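Local coordinates for uncharacterized protein (Escherichia coli O157:H7, PDB 4ZV9) that is of uncharacterised function but, as a dienelactone hydrolase family member of the alpha/beta-hydrolase clan, probably hydrolyses an ester or lactone substrate, at residues Y218-S221 with A222-A226; Q97-P100 with T101-M104; T159-V162 with A163-E166. All blocks are in the same frame, centred on the assembly; numbering follows the deposited sequence.

Contact 1 (Y218-S221 with A222-A226); sequences YDKS and AADLA
The ring of Tyr218 meets Ala223 obliquely, its CE1 atom lying 3.7 Å from Ala223 CB, while Lys220 N sits 3.8 Å above one face of the ring and offset toward its rim. Tyr218 CG stands anti to the backbone N (chi1 176°), a setting that swings the ring forward over the first turn of the helix, although its CB does not point there. The second flat group, the carboxylate of Asp219, turns its OD2 to Ala222: this oxygen receives the backbone N-H of Ala222 at 2.9 Å on its anti lone pair, the one facing away from the other oxygen, and also touches Ala222 CB at 3.4 Å. Asp219 is thereby the N-cap of helix 220-237, the C-terminal helix of this alpha/beta-hydrolase chain. An amide that would have no partner inside the helix is satisfied, and the negative charge at the helix start is probably favoured by the helix dipole. The carbonyl of the same residue opens the regular bonding: Asp219 O takes Ala223 N at 2.9 Å. The next pair, Asp224 N to Lys220 O at 2.9 Å, continues the helical pattern. One turn on, the carboxylate of Asp224 forms a salt bridge with Lys220. The lysine chain runs extended and bends at its last torsion (chi4 -65°), bringing NZ to 3.0 Å from Asp224 OD2, which it approaches head-on, in line with the C-O bond; Lys220 CG packs against the same oxygen at 3.5 Å. Asp224 OD1 is hydrogen-bonded to Asn2 ND2, so the two oxygens of this carboxylate have different partners. Ala222 and Leu225 touch Tyr203 of strand 198-203.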
ATOM      1  N   TYR A 218      16.093  -0.139   7.975  1.00 37.36           N
ATOM      2  CA  TYR A 218      15.216   0.761   8.701  1.00 35.49           C
ATOM      3  C   TYR A 218      15.936   2.047   9.096  1.00 36.49           C
ATOM      4  O   TYR A 218      17.069   2.004   9.558  1.00 31.90           O
ATOM      5  CB  TYR A 218      14.740   0.082   9.974  1.00 35.51           C
ATOM      6  CG  TYR A 218      13.893   0.960  10.864  1.00 36.50           C
ATOM      7  CD1 TYR A 218      12.715   1.537  10.389  1.00 37.08           C
ATOM      8  CD2 TYR A 218      14.251   1.182  12.202  1.00 37.98           C
ATOM      9  CE1 TYR A 218      11.923   2.324  11.212  1.00 37.09           C
ATOM     10  CE2 TYR A 218      13.467   1.966  13.029  1.00 36.60           C
ATOM     11  CZ  TYR A 218      12.316   2.542  12.528  1.00 39.24           C
ATOM     12  OH  TYR A 218      11.538   3.306  13.358  1.00 39.02           O
ATOM     13  N   ASP A 219      15.280   3.181   8.875  1.00 36.32           N
ATOM     14  CA  ASP A 219      15.780   4.470   9.360  1.00 39.03           C
ATOM     15  C   ASP A 219      14.609   5.184  10.020  1.00 39.71           C
ATOM     16  O   ASP A 219      13.687   5.636   9.334  1.00 36.48           O
ATOM     17  CB  ASP A 219      16.344   5.334   8.245  1.00 40.82           C
ATOM     18  CG  ASP A 219      16.937   6.621   8.774  1.00 43.76           C
ATOM     19  OD1 ASP A 219      18.108   6.592   9.189  1.00 47.29           O
ATOM     20  OD2 ASP A 219      16.246   7.661   8.783  1.00 42.48           O
ATOM     21  N   LYS A 220      14.651   5.298  11.343  1.00 41.28           N
ATOM     22  CA  LYS A 220      13.541   5.877  12.090  1.00 42.84           C
ATOM     23  C   LYS A 220      13.149   7.280  11.641  1.00 42.25           C
ATOM     24  O   LYS A 220      11.972   7.563  11.452  1.00 38.80           O
ATOM     25  CB  LYS A 220      13.856   5.885  13.577  1.00 49.25           C
ATOM     26  CG  LYS A 220      12.729   6.437  14.422  1.00 53.92           C
ATOM     27  CD  LYS A 220      13.022   6.216  15.880  1.00 57.99           C
ATOM     28  CE  LYS A 220      11.858   6.686  16.668  1.00 60.96           C
ATOM     29  NZ  LYS A 220      11.736   8.127  16.477  1.00 66.96           N
ATOM     30  N   SER A 221      14.132   8.152  11.469  1.00 40.83           N
ATOM     31  CA  SER A 221      13.865   9.534  11.090  1.00 42.82           C
ATOM     32  C   SER A 221      13.129   9.639   9.743  1.00 41.32           C
ATOM     33  O   SER A 221      12.127  10.351   9.627  1.00 40.60           O
ATOM     34  CB  SER A 221      15.182  10.312  11.058  1.00 45.58           C
ATOM     35  OG  SER A 221      14.918  11.684  10.885  1.00 50.65           O
ATOM     36  N   ALA A 222      13.612   8.920   8.735  1.00 40.62           N
ATOM     37  CA  ALA A 222      12.979   8.942   7.424  1.00 41.38           C
ATOM     38  C   ALA A 222      11.613   8.252   7.479  1.00 39.51           C
ATOM     39  O   ALA A 222      10.648   8.730   6.891  1.00 39.06           O
ATOM     40  CB  ALA A 222      13.875   8.277   6.392  1.00 42.06           C
ATOM     41  N   ALA A 223      11.539   7.131   8.190  1.00 37.86           N
ATOM     42  CA  ALA A 223      10.292   6.362   8.309  1.00 35.70           C
ATOM     43  C   ALA A 223       9.188   7.211   8.914  1.00 35.88           C
ATOM     44  O   ALA A 223       8.085   7.287   8.371  1.00 35.46           O
ATOM     45  CB  ALA A 223      10.516   5.122   9.170  1.00 32.77           C
ATOM     46  N   ASP A 224       9.497   7.852  10.041  1.00 38.23           N
ATOM     47  CA  ASP A 224       8.527   8.685  10.755  1.00 37.38           C
ATOM     48  C   ASP A 224       8.084   9.874   9.923  1.00 37.50           C
ATOM     49  O   ASP A 224       6.897  10.189   9.893  1.00 36.79           O
ATOM     50  CB  ASP A 224       9.084   9.163  12.103  1.00 40.17           C
ATOM     51  CG  ASP A 224       9.211   8.039  13.123  1.00 40.22           C
ATOM     52  OD1 ASP A 224       8.707   6.931  12.878  1.00 37.15           O
ATOM     53  OD2 ASP A 224       9.805   8.269  14.187  1.00 43.22           O
ATOM     54  N   LEU A 225       9.031  10.534   9.259  1.00 37.67           N
ATOM     55  CA  LEU A 225       8.708  11.691   8.419  1.00 38.49           C
ATOM     56  C   LEU A 225       7.828  11.288   7.244  1.00 35.64           C
ATOM     57  O   LEU A 225       6.807  11.920   6.966  1.00 36.38           O
ATOM     58  CB  LEU A 225       9.987  12.354   7.912  1.00 41.30           C
ATOM     59  CG  LEU A 225       9.826  13.595   7.026  1.00 43.36           C
ATOM     60  CD1 LEU A 225       9.047  14.707   7.718  1.00 44.32           C
ATOM     61  CD2 LEU A 225      11.212  14.098   6.627  1.00 45.50           C
ATOM     62  N   ALA A 226       8.197  10.210   6.562  1.00 35.52           N
ATOM     63  CA  ALA A 226       7.378   9.694   5.458  1.00 32.73           C
ATOM     64  C   ALA A 226       5.967   9.322   5.934  1.00 33.47           C
ATOM     65  O   ALA A 226       4.967   9.571   5.232  1.00 30.61           O
ATOM     66  CB  ALA A 226       8.046   8.505   4.805  1.00 31.69           C
TER

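Contact 2 (Q97-P100 with T101-M104); sequences QVDP and TKLM
Asp99 OD2 accepts the backbone N-H of Lys102 at 2.9 Å, met on the anti side and 21° out of the carboxylate plane, and this bond anchors the tight part of the contact. A chi1 of 178° sets the Asp99 carboxylate beside its own carbonyl carbon, within range of the first helical amides, and OD2 also packs against Thr101 CB at 3.5 Å and Lys102 CG at 3.4 Å. Asp99 O takes Leu103 N at 3.0 Å, and Pro100 O takes the N of Met104, a selenomethionine here, continuing the helical pattern. The apolar side of the turn is closed by two buried residues: Val98 CG1 reaches Leu103 CB at 3.9 Å, their side chains crossing at about a right angle. Val98 also touches His25, and Leu103 touches Tyr131, so this face is turned to neighbouring loops.

The other side is looser and wetter. A water donates to Asp99 OD1 at 3.0 Å and accepts from Thr101 N at 2.9 Å, linking the second carboxylate oxygen to the first amide that follows the proline. Toward Asp99, Lys102 offers the aliphatic start of its side chain, which then extends past the carboxylate and, like Val98, touches His25; Lys102 NZ remains 5.6 Å from Asp99 OD2, too far for a salt bridge, although the opposite charges may still attract weakly. Pro100, exposed, occupies the first turn, where its missing N-H costs no helical bond. An aspartate N-cap followed by proline in the first turn is a classic helix start, opening helix 100-116 after a short link from helix 88-97.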
ATOM      1  N   GLN A  97       6.627 -17.451  -7.640  1.00 45.16           N
ATOM      2  CA  GLN A  97       5.894 -18.513  -8.312  1.00 46.88           C
ATOM      3  C   GLN A  97       4.448 -18.122  -8.605  1.00 43.21           C
ATOM      4  O   GLN A  97       3.776 -18.808  -9.357  1.00 48.08           O
ATOM      5  CB  GLN A  97       5.885 -19.780  -7.454  1.00 53.47           C
ATOM      6  CG  GLN A  97       7.254 -20.333  -7.063  1.00 58.70           C
ATOM      7  CD  GLN A  97       7.186 -21.375  -5.938  1.00 63.51           C
ATOM      8  OE1 GLN A  97       6.104 -21.814  -5.529  1.00 61.26           O
ATOM      9  NE2 GLN A  97       8.358 -21.785  -5.441  1.00 74.26           N
ATOM     10  N   VAL A  98       3.957 -17.048  -8.003  1.00 35.69           N
ATOM     11  CA  VAL A  98       2.571 -16.637  -8.194  1.00 34.46           C
ATOM     12  C   VAL A  98       2.454 -15.859  -9.512  1.00 34.63           C
ATOM     13  O   VAL A  98       3.313 -15.036  -9.825  1.00 30.76           O
ATOM     14  CB  VAL A  98       2.080 -15.759  -7.013  1.00 34.49           C
ATOM     15  CG1 VAL A  98       0.636 -15.298  -7.222  1.00 33.99           C
ATOM     16  CG2 VAL A  98       2.172 -16.519  -5.693  1.00 33.05           C
ATOM     17  N   ASP A  99       1.404 -16.131 -10.273  1.00 34.52           N
ATOM     18  CA  ASP A  99       1.199 -15.428 -11.543  1.00 37.18           C
ATOM     19  C   ASP A  99       1.105 -13.915 -11.273  1.00 34.25           C
ATOM     20  O   ASP A  99       0.262 -13.487 -10.500  1.00 32.20           O
ATOM     21  CB  ASP A  99      -0.072 -15.887 -12.235  1.00 37.72           C
ATOM     22  CG  ASP A  99      -0.316 -15.120 -13.518  1.00 40.65           C
ATOM     23  OD1 ASP A  99       0.395 -15.383 -14.509  1.00 41.93           O
ATOM     24  OD2 ASP A  99      -1.206 -14.244 -13.524  1.00 37.38           O
ATOM     25  N   PRO A 100       1.985 -13.110 -11.898  1.00 36.15           N
ATOM     26  CA  PRO A 100       1.990 -11.676 -11.623  1.00 35.17           C
ATOM     27  C   PRO A 100       0.674 -10.937 -11.885  1.00 34.30           C
ATOM     28  O   PRO A 100       0.281 -10.099 -11.082  1.00 32.47           O
ATOM     29  CB  PRO A 100       3.085 -11.142 -12.539  1.00 36.02           C
ATOM     30  CG  PRO A 100       3.988 -12.303 -12.775  1.00 38.59           C
ATOM     31  CD  PRO A 100       3.091 -13.504 -12.795  1.00 39.76           C
ATOM     32  N   THR A 101       0.002 -11.252 -12.983  1.00 33.95           N
ATOM     33  CA  THR A 101      -1.257 -10.580 -13.321  1.00 33.79           C
ATOM     34  C   THR A 101      -2.341 -10.896 -12.303  1.00 32.61           C
ATOM     35  O   THR A 101      -3.069 -10.000 -11.891  1.00 29.92           O
ATOM     36  CB  THR A 101      -1.735 -10.966 -14.743  1.00 35.14           C
ATOM     37  OG1 THR A 101      -0.694 -10.666 -15.682  1.00 34.54           O
ATOM     38  CG2 THR A 101      -3.007 -10.204 -15.133  1.00 34.66           C
ATOM     39  N   LYS A 102      -2.465 -12.169 -11.916  1.00 32.43           N
ATOM     40  CA  LYS A 102      -3.494 -12.563 -10.957  1.00 32.75           C
ATOM     41  C   LYS A 102      -3.217 -11.958  -9.593  1.00 32.10           C
ATOM     42  O   LYS A 102      -4.145 -11.520  -8.909  1.00 28.61           O
ATOM     43  CB  LYS A 102      -3.602 -14.077 -10.846  1.00 36.87           C
ATOM     44  CG  LYS A 102      -4.225 -14.723 -12.063  1.00 42.38           C
ATOM     45  CD  LYS A 102      -4.314 -16.225 -11.891  1.00 48.17           C
ATOM     46  CE  LYS A 102      -4.882 -16.858 -13.145  1.00 56.16           C
ATOM     47  NZ  LYS A 102      -5.076 -18.311 -12.935  1.00 62.10           N
ATOM     48  N   LEU A 103      -1.937 -11.893  -9.225  1.00 31.94           N
ATOM     49  CA  LEU A 103      -1.542 -11.287  -7.957  1.00 32.83           C
ATOM     50  C   LEU A 103      -1.933  -9.801  -7.917  1.00 33.38           C
ATOM     51  O   LEU A 103      -2.541  -9.329  -6.951  1.00 29.36           O
ATOM     52  CB  LEU A 103      -0.047 -11.453  -7.730  1.00 32.75           C
ATOM     53  CG  LEU A 103       0.511 -10.833  -6.450  1.00 33.39           C
ATOM     54  CD1 LEU A 103      -0.170 -11.388  -5.204  1.00 33.20           C
ATOM     55  CD2 LEU A 103       2.008 -11.085  -6.397  1.00 36.46           C
HETATM   56  N   MSE A 104      -1.590  -9.066  -8.972  0.50 32.20           N
HETATM   57  CA  MSE A 104      -1.938  -7.648  -9.049  0.50 31.41           C
HETATM   58  C   MSE A 104      -3.435  -7.497  -9.000  0.50 30.67           C
HETATM   59  O   MSE A 104      -3.947  -6.624  -8.299  0.50 28.47           O
HETATM   60  CB  MSE A 104      -1.389  -7.032 -10.332  0.50 33.43           C
HETATM   61  CG  MSE A 104      -1.762  -5.565 -10.434  0.50 34.15           C
HETATM   62 SE   MSE A 104      -1.184  -4.898 -12.198  0.50 38.64          SE
HETATM   63  CE  MSE A 104      -2.494  -5.881 -13.314  0.50 34.29           C
TER
HETATM   64  O   HOH W   1       0.949 -12.590 -15.319  1.00 48.96           O

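Contact 3 (T159-V162 with A163-E166); sequences TADV and AKIE
Asp161 and Lys164 meet at both backbone and side chain, the carbonyl of the first accepting the amide of the second. Asp161 O lies 3.0 Å from Lys164 N, with the donor well above the carbonyl plane, 48° out of it, as suits the tight four-residue turn it closes. The same two residues also meet through their side chains, in a weak salt bridge, Asp161 OD1 to Lys164 NZ at 3.5 Å. Beyond CG the lysine is straight as far as CE; the final rotation, chi4 72°, brings NZ round to the carboxylate. One residue on, the pattern recurs: Val162 O accepts Ile165 N at 3.0 Å, again from above the plane, and Ile165 CB rests 3.4 Å from the same oxygen. Val162 CG1 and Ile165 CD1 are only loosely apposed, at 4.4 Å.

Farther out, Lys196 NZ is hydrogen-bonded to the carbonyls of Ala163 and Ile165, tying down the end of the turn. Val162 packs on Tyr187, Ala190 and Leu191 of helix 184-193, whereas Ile165 touches that helix at Tyr187 and helix 132-142 at Ala140 and Val141. The turn thus bridges two helices on the connection from strand 148-151 to strand 169-174.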
ATOM      1  N   THR A 159       5.100   5.200 -18.534  1.00 50.81           N
ATOM      2  CA  THR A 159       4.989   6.574 -19.013  1.00 50.45           C
ATOM      3  C   THR A 159       3.774   6.822 -19.914  1.00 52.58           C
ATOM      4  O   THR A 159       3.102   7.844 -19.772  1.00 50.26           O
ATOM      5  CB  THR A 159       6.259   7.023 -19.770  1.00 52.50           C
ATOM      6  OG1 THR A 159       7.393   6.889 -18.921  1.00 50.67           O
ATOM      7  CG2 THR A 159       6.143   8.473 -20.228  1.00 52.79           C
ATOM      8  N   ALA A 160       3.486   5.898 -20.829  1.00 54.17           N
ATOM      9  CA  ALA A 160       2.345   6.065 -21.743  1.00 56.04           C
ATOM     10  C   ALA A 160       0.969   6.038 -21.058  1.00 53.18           C
ATOM     11  O   ALA A 160      -0.024   6.438 -21.659  1.00 52.89           O
ATOM     12  CB  ALA A 160       2.400   5.017 -22.842  1.00 59.03           C
ATOM     13  N   ASP A 161       0.908   5.586 -19.808  1.00 50.96           N
ATOM     14  CA  ASP A 161      -0.361   5.508 -19.067  1.00 50.96           C
ATOM     15  C   ASP A 161      -0.589   6.639 -18.077  1.00 46.07           C
ATOM     16  O   ASP A 161      -1.650   6.706 -17.434  1.00 42.23           O
ATOM     17  CB  ASP A 161      -0.397   4.212 -18.264  1.00 56.62           C
ATOM     18  CG  ASP A 161      -0.399   2.986 -19.131  1.00 63.34           C
ATOM     19  OD1 ASP A 161      -1.147   2.946 -20.124  1.00 66.61           O
ATOM     20  OD2 ASP A 161       0.327   2.036 -18.780  1.00 79.82           O
ATOM     21  N   VAL A 162       0.392   7.525 -17.934  1.00 43.86           N
ATOM     22  CA  VAL A 162       0.324   8.580 -16.921  1.00 42.68           C
ATOM     23  C   VAL A 162      -0.891   9.501 -17.090  1.00 42.15           C
ATOM     24  O   VAL A 162      -1.493   9.909 -16.091  1.00 43.20           O
ATOM     25  CB  VAL A 162       1.653   9.355 -16.844  1.00 43.52           C
ATOM     26  CG1 VAL A 162       1.550  10.575 -15.948  1.00 44.97           C
ATOM     27  CG2 VAL A 162       2.746   8.435 -16.328  1.00 42.13           C
ATOM     28  N   ALA A 163      -1.297   9.777 -18.328  1.00 41.10           N
ATOM     29  CA  ALA A 163      -2.464  10.639 -18.576  1.00 41.52           C
ATOM     30  C   ALA A 163      -3.746  10.102 -17.931  1.00 40.81           C
ATOM     31  O   ALA A 163      -4.639  10.872 -17.584  1.00 41.65           O
ATOM     32  CB  ALA A 163      -2.674  10.856 -20.073  1.00 41.78           C
ATOM     33  N   LYS A 164      -3.830   8.782 -17.745  1.00 42.90           N
ATOM     34  CA  LYS A 164      -5.015   8.164 -17.141  1.00 42.78           C
ATOM     35  C   LYS A 164      -5.142   8.395 -15.628  1.00 39.69           C
ATOM     36  O   LYS A 164      -6.233   8.264 -15.067  1.00 35.43           O
ATOM     37  CB  LYS A 164      -5.005   6.658 -17.401  1.00 46.34           C
ATOM     38  CG  LYS A 164      -5.145   6.235 -18.855  1.00 50.91           C
ATOM     39  CD  LYS A 164      -5.079   4.709 -18.944  1.00 57.41           C
ATOM     40  CE  LYS A 164      -5.276   4.120 -20.329  1.00 63.33           C
ATOM     41  NZ  LYS A 164      -4.120   4.360 -21.237  1.00 68.89           N
ATOM     42  N   ILE A 165      -4.031   8.729 -14.969  1.00 39.44           N
ATOM     43  CA  ILE A 165      -4.014   8.886 -13.498  1.00 34.40           C
ATOM     44  C   ILE A 165      -4.835  10.074 -12.999  1.00 34.18           C
ATOM     45  O   ILE A 165      -4.700  11.189 -13.520  1.00 35.57           O
ATOM     46  CB  ILE A 165      -2.565   9.024 -12.966  1.00 35.57           C
ATOM     47  CG1 ILE A 165      -1.778   7.743 -13.243  1.00 36.27           C
ATOM     48  CG2 ILE A 165      -2.571   9.317 -11.470  1.00 34.32           C
ATOM     49  CD1 ILE A 165      -0.291   7.841 -12.962  1.00 38.88           C
ATOM     50  N   GLU A 166      -5.711   9.823 -12.017  1.00 33.98           N
ATOM     51  CA  GLU A 166      -6.502  10.885 -11.389  1.00 34.65           C
ATOM     52  C   GLU A 166      -6.250  10.994  -9.876  1.00 35.00           C
ATOM     53  O   GLU A 166      -6.408  12.067  -9.301  1.00 34.28           O
ATOM     54  CB  GLU A 166      -7.999  10.709 -11.657  1.00 35.35           C
ATOM     55  CG  GLU A 166      -8.390  10.680 -13.131  1.00 36.27           C
ATOM     56  CD  GLU A 166      -7.937  11.902 -13.921  1.00 36.29           C
ATOM     57  OE1 GLU A 166      -7.918  13.022 -13.373  1.00 37.13           O
ATOM     58  OE2 GLU A 166      -7.586  11.742 -15.104  1.00 38.30           O
TER

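How the contacts relate
Contacts 1 and 2 are two versions of one solution, an aspartate N-cap opening a helix, placed about 30 Å apart between centres and on opposite sides of the chain's centre. They differ in what accompanies the cap: a lysine-aspartate salt bridge in 218-226, a proline and a bridging water in 97-104. Contact 3 rests on two successive tight turns, and its ion pair is weaker than that of contact 1. All three are partly buried, each mixing buried apolar residues with exposed polar ones. They share no helix or strand: contact 1 starts helix 220-237, contact 2 helix 100-116, and contact 3 lies within the connection between strands 148-151 and 169-174.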